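Local coordinates for protein phosphoribosylaminoimidazole-succinocarboxamide synthase (Pyrococcus horikoshii, PDB 4O7Z) that catalyses the ATP-dependent condensation of a carboxylated aminoimidazole ribonucleotide with L-aspartate, a step of de novo purine biosynthesis, at residues E89-N94 and I116-Y121. Numbering follows the deposited sequence.
Sequences EVVVRN and IVELYY. With 5GP (guanosine-5'-monophosphate), chain B.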
loop_
_atom_site.group_PDB
_atom_site.type_symbol
_atom_site.label_atom_id
_atom_site.label_comp_id
_atom_site.label_asym_id
_atom_site.label_seq_id
_atom_site.Cartn_x
_atom_site.Cartn_y
_atom_site.Cartn_z
ATOM N N GLU A 89 -8.301 -8.640 -2.319
ATOM C CA GLU A 89 -9.369 -7.866 -2.908
ATOM C C GLU A 89 -8.641 -6.880 -3.772
ATOM O O GLU A 89 -7.678 -6.239 -3.318
ATOM C CB GLU A 89 -10.171 -7.153 -1.834
ATOM C CG GLU A 89 -10.903 -8.110 -0.910
ATOM C CD GLU A 89 -11.477 -7.393 0.289
ATOM O OE1 GLU A 89 -12.468 -7.890 0.845
ATOM O OE2 GLU A 89 -10.928 -6.328 0.675
ATOM N N VAL A 90 -9.060 -6.799 -5.034
ATOM C CA VAL A 90 -8.378 -5.983 -6.031
ATOM C C VAL A 90 -9.281 -4.821 -6.375
ATOM O O VAL A 90 -10.372 -5.017 -6.904
ATOM C CB VAL A 90 -8.044 -6.790 -7.295
ATOM C CG1 VAL A 90 -7.280 -5.931 -8.305
ATOM C CG2 VAL A 90 -7.221 -8.028 -6.927
ATOM N N VAL A 91 -8.822 -3.608 -6.077
ATOM C CA VAL A 91 -9.665 -2.439 -6.237
ATOM C C VAL A 91 -9.194 -1.592 -7.431
ATOM O O VAL A 91 -8.030 -1.219 -7.516
ATOM C CB VAL A 91 -9.761 -1.614 -4.914
ATOM C CG1 VAL A 91 -10.545 -0.332 -5.138
ATOM C CG2 VAL A 91 -10.445 -2.436 -3.811
ATOM N N VAL A 92 -10.099 -1.326 -8.364
ATOM C CA VAL A 92 -9.835 -0.387 -9.459
ATOM C C VAL A 92 -10.596 0.935 -9.207
ATOM O O VAL A 92 -11.755 0.917 -8.863
ATOM C CB VAL A 92 -10.196 -1.006 -10.824
ATOM C CG1 VAL A 92 -9.682 -0.135 -11.970
ATOM C CG2 VAL A 92 -9.606 -2.404 -10.935
ATOM N N ARG A 93 -9.912 2.063 -9.350
ATOM C CA ARG A 93 -10.463 3.390 -9.051
ATOM C C ARG A 93 -10.293 4.339 -10.258
ATOM O O ARG A 93 -9.184 4.503 -10.774
ATOM C CB ARG A 93 -9.807 3.951 -7.775
ATOM C CG ARG A 93 -9.453 2.852 -6.748
ATOM C CD ARG A 93 -9.065 3.365 -5.363
ATOM N NE ARG A 93 -10.230 3.883 -4.660
ATOM C CZ ARG A 93 -10.669 3.511 -3.456
ATOM N NH1 ARG A 93 -10.041 2.576 -2.724
ATOM N NH2 ARG A 93 -11.770 4.098 -2.984
ATOM N N ASN A 94 -11.407 4.910 -10.722
ATOM C CA ASN A 94 -11.438 5.893 -11.825
ATOM C C ASN A 94 -11.704 7.319 -11.329
ATOM O O ASN A 94 -11.219 8.307 -11.923
ATOM C CB ASN A 94 -12.525 5.528 -12.848
ATOM C CG ASN A 94 -12.319 4.153 -13.460
ATOM O OD1 ASN A 94 -11.231 3.832 -13.931
ATOM N ND2 ASN A 94 -13.365 3.338 -13.457
ATOM N N ILE A 116 -6.408 3.720 -10.956
ATOM C CA ILE A 116 -5.573 3.241 -9.859
ATOM C C ILE A 116 -5.969 1.809 -9.528
ATOM O O ILE A 116 -7.163 1.500 -9.440
ATOM C CB ILE A 116 -5.682 4.152 -8.614
ATOM C CG1 ILE A 116 -5.057 5.513 -8.903
ATOM C CG2 ILE A 116 -4.975 3.535 -7.413
ATOM C CD1 ILE A 116 -5.297 6.535 -7.802
ATOM N N VAL A 117 -4.987 0.928 -9.359
ATOM C CA VAL A 117 -5.264 -0.443 -8.863
ATOM C C VAL A 117 -4.631 -0.566 -7.469
ATOM O O VAL A 117 -3.444 -0.264 -7.285
ATOM C CB VAL A 117 -4.718 -1.565 -9.791
ATOM C CG1 VAL A 117 -5.096 -2.952 -9.286
ATOM C CG2 VAL A 117 -5.212 -1.400 -11.220
ATOM N N GLU A 118 -5.432 -0.995 -6.499
ATOM C CA GLU A 118 -4.961 -1.244 -5.131
ATOM C C GLU A 118 -5.193 -2.694 -4.732
ATOM O O GLU A 118 -6.249 -3.281 -5.035
ATOM C CB GLU A 118 -5.663 -0.321 -4.133
ATOM C CG GLU A 118 -5.610 1.152 -4.526
ATOM C CD GLU A 118 -6.425 2.039 -3.614
ATOM O OE1 GLU A 118 -7.438 1.578 -3.047
ATOM O OE2 GLU A 118 -6.052 3.218 -3.455
ATOM N N LEU A 119 -4.206 -3.269 -4.051
ATOM C CA LEU A 119 -4.314 -4.645 -3.575
ATOM C C LEU A 119 -4.557 -4.627 -2.078
ATOM O O LEU A 119 -3.869 -3.911 -1.356
ATOM C CB LEU A 119 -3.032 -5.436 -3.882
ATOM C CG LEU A 119 -2.637 -5.457 -5.367
ATOM C CD1 LEU A 119 -1.253 -6.059 -5.538
ATOM C CD2 LEU A 119 -3.675 -6.194 -6.218
ATOM N N TYR A 120 -5.523 -5.419 -1.626
ATOM C CA TYR A 120 -5.810 -5.566 -0.201
ATOM C C TYR A 120 -5.677 -7.034 0.188
ATOM O O TYR A 120 -6.136 -7.922 -0.514
ATOM C CB TYR A 120 -7.202 -5.020 0.154
ATOM C CG TYR A 120 -7.297 -3.525 -0.018
ATOM C CD1 TYR A 120 -6.999 -2.638 1.042
ATOM C CD2 TYR A 120 -7.637 -2.984 -1.253
ATOM C CE1 TYR A 120 -7.055 -1.247 0.858
ATOM C CE2 TYR A 120 -7.707 -1.620 -1.440
ATOM C CZ TYR A 120 -7.408 -0.756 -0.404
ATOM O OH TYR A 120 -7.506 0.590 -0.684
ATOM N N TYR A 121 -5.016 -7.288 1.301
ATOM C CA TYR A 121 -4.899 -8.642 1.779
ATOM C C TYR A 121 -6.197 -8.997 2.541
ATOM O O TYR A 121 -6.541 -8.317 3.496
ATOM C CB TYR A 121 -3.622 -8.752 2.632
ATOM C CG TYR A 121 -3.448 -10.029 3.436
ATOM C CD1 TYR A 121 -3.760 -11.277 2.895
ATOM C CD2 TYR A 121 -2.937 -9.980 4.731
ATOM C CE1 TYR A 121 -3.590 -12.450 3.641
ATOM C CE2 TYR A 121 -2.753 -11.138 5.483
ATOM C CZ TYR A 121 -3.093 -12.364 4.930
ATOM O OH TYR A 121 -2.912 -13.497 5.663
HETATM P P 5GP B . -12.899 1.791 -0.435
HETATM O O1P 5GP B . -11.436 1.428 -0.355
HETATM O O2P 5GP B . -13.163 3.188 -0.941
HETATM O O3P 5GP B . -13.696 1.439 0.790
HETATM O "O5'" 5GP B . -13.529 0.815 -1.541
HETATM C "C5'" 5GP B . -13.263 0.935 -2.945
HETATM C "C4'" 5GP B . -14.283 0.162 -3.786
HETATM O "O4'" 5GP B . -14.177 -1.252 -3.594
HETATM C "C3'" 5GP B . -15.725 0.519 -3.439
HETATM O "O3'" 5GP B . -16.504 0.439 -4.629
HETATM C "C2'" 5GP B . -16.193 -0.571 -2.513
HETATM O "O2'" 5GP B . -17.609 -0.742 -2.670
HETATM C "C1'" 5GP B . -15.354 -1.771 -2.959
HETATM N N9 5GP B . -14.957 -2.561 -1.766
HETATM C C8 5GP B . -13.746 -2.571 -1.153
HETATM N N7 5GP B . -13.751 -3.401 -0.079
HETATM C C5 5GP B . -14.982 -3.943 -0.001
HETATM C C6 5GP B . -15.671 -4.905 0.894
HETATM O O6 5GP B . -15.059 -5.415 1.855
HETATM N N1 5GP B . -16.957 -5.203 0.642
HETATM C C2 5GP B . -17.641 -4.663 -0.396
HETATM N N2 5GP B . -18.942 -5.023 -0.588
HETATM N N3 5GP B . -17.073 -3.765 -1.259
HETATM C C4 5GP B . -15.777 -3.390 -1.109
#
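Val-90 CG1 meets Val-117 CG1 at 3.8 Å on the face of an antiparallel sheet that packs against helix 143-165, and Val-90 CG2 lies beside Leu-119 CD2. The two strands, 84-93 and 111-121, are neighbours in this sheet, and six backbone hydrogen bonds join Glu-89, Val-91 and Arg-93 to Tyr-120, Glu-118 and Ile-116. On the other face, which faces the bound guanosine-5'-monophosphate, the two methyls of Val-91 divide their work: CG2 touches Tyr-120 CE2 at 3.7 Å, whereas CG1, anti to the backbone N (chi1 175°), packs against C5' of this ligand. Farther along the same face, the contacts become polar. Arg-93 bends at chi3 (72°) and forms a salt bridge from NH1 to Glu-118 OE1 (2.8 Å), with its guanidinium plane steeply inclined to the carboxylate. Arg-93 NH1 also donates to O1P of the nucleotide phosphate, and Arg-93 NH2 to its O2P at 2.6 Å, so the guanidinium grips two phosphate oxygens; Ser-99 and Arg-214 also bind the nucleotide. By holding NH1, Glu-118 probably orients Arg-93 toward the phosphate as a second-shell residue. Glu-118 OE1 takes two donors from opposite faces of the carboxylate plane, Arg-93 NH1 and Tyr-120 OH, the latter at 2.6 Å.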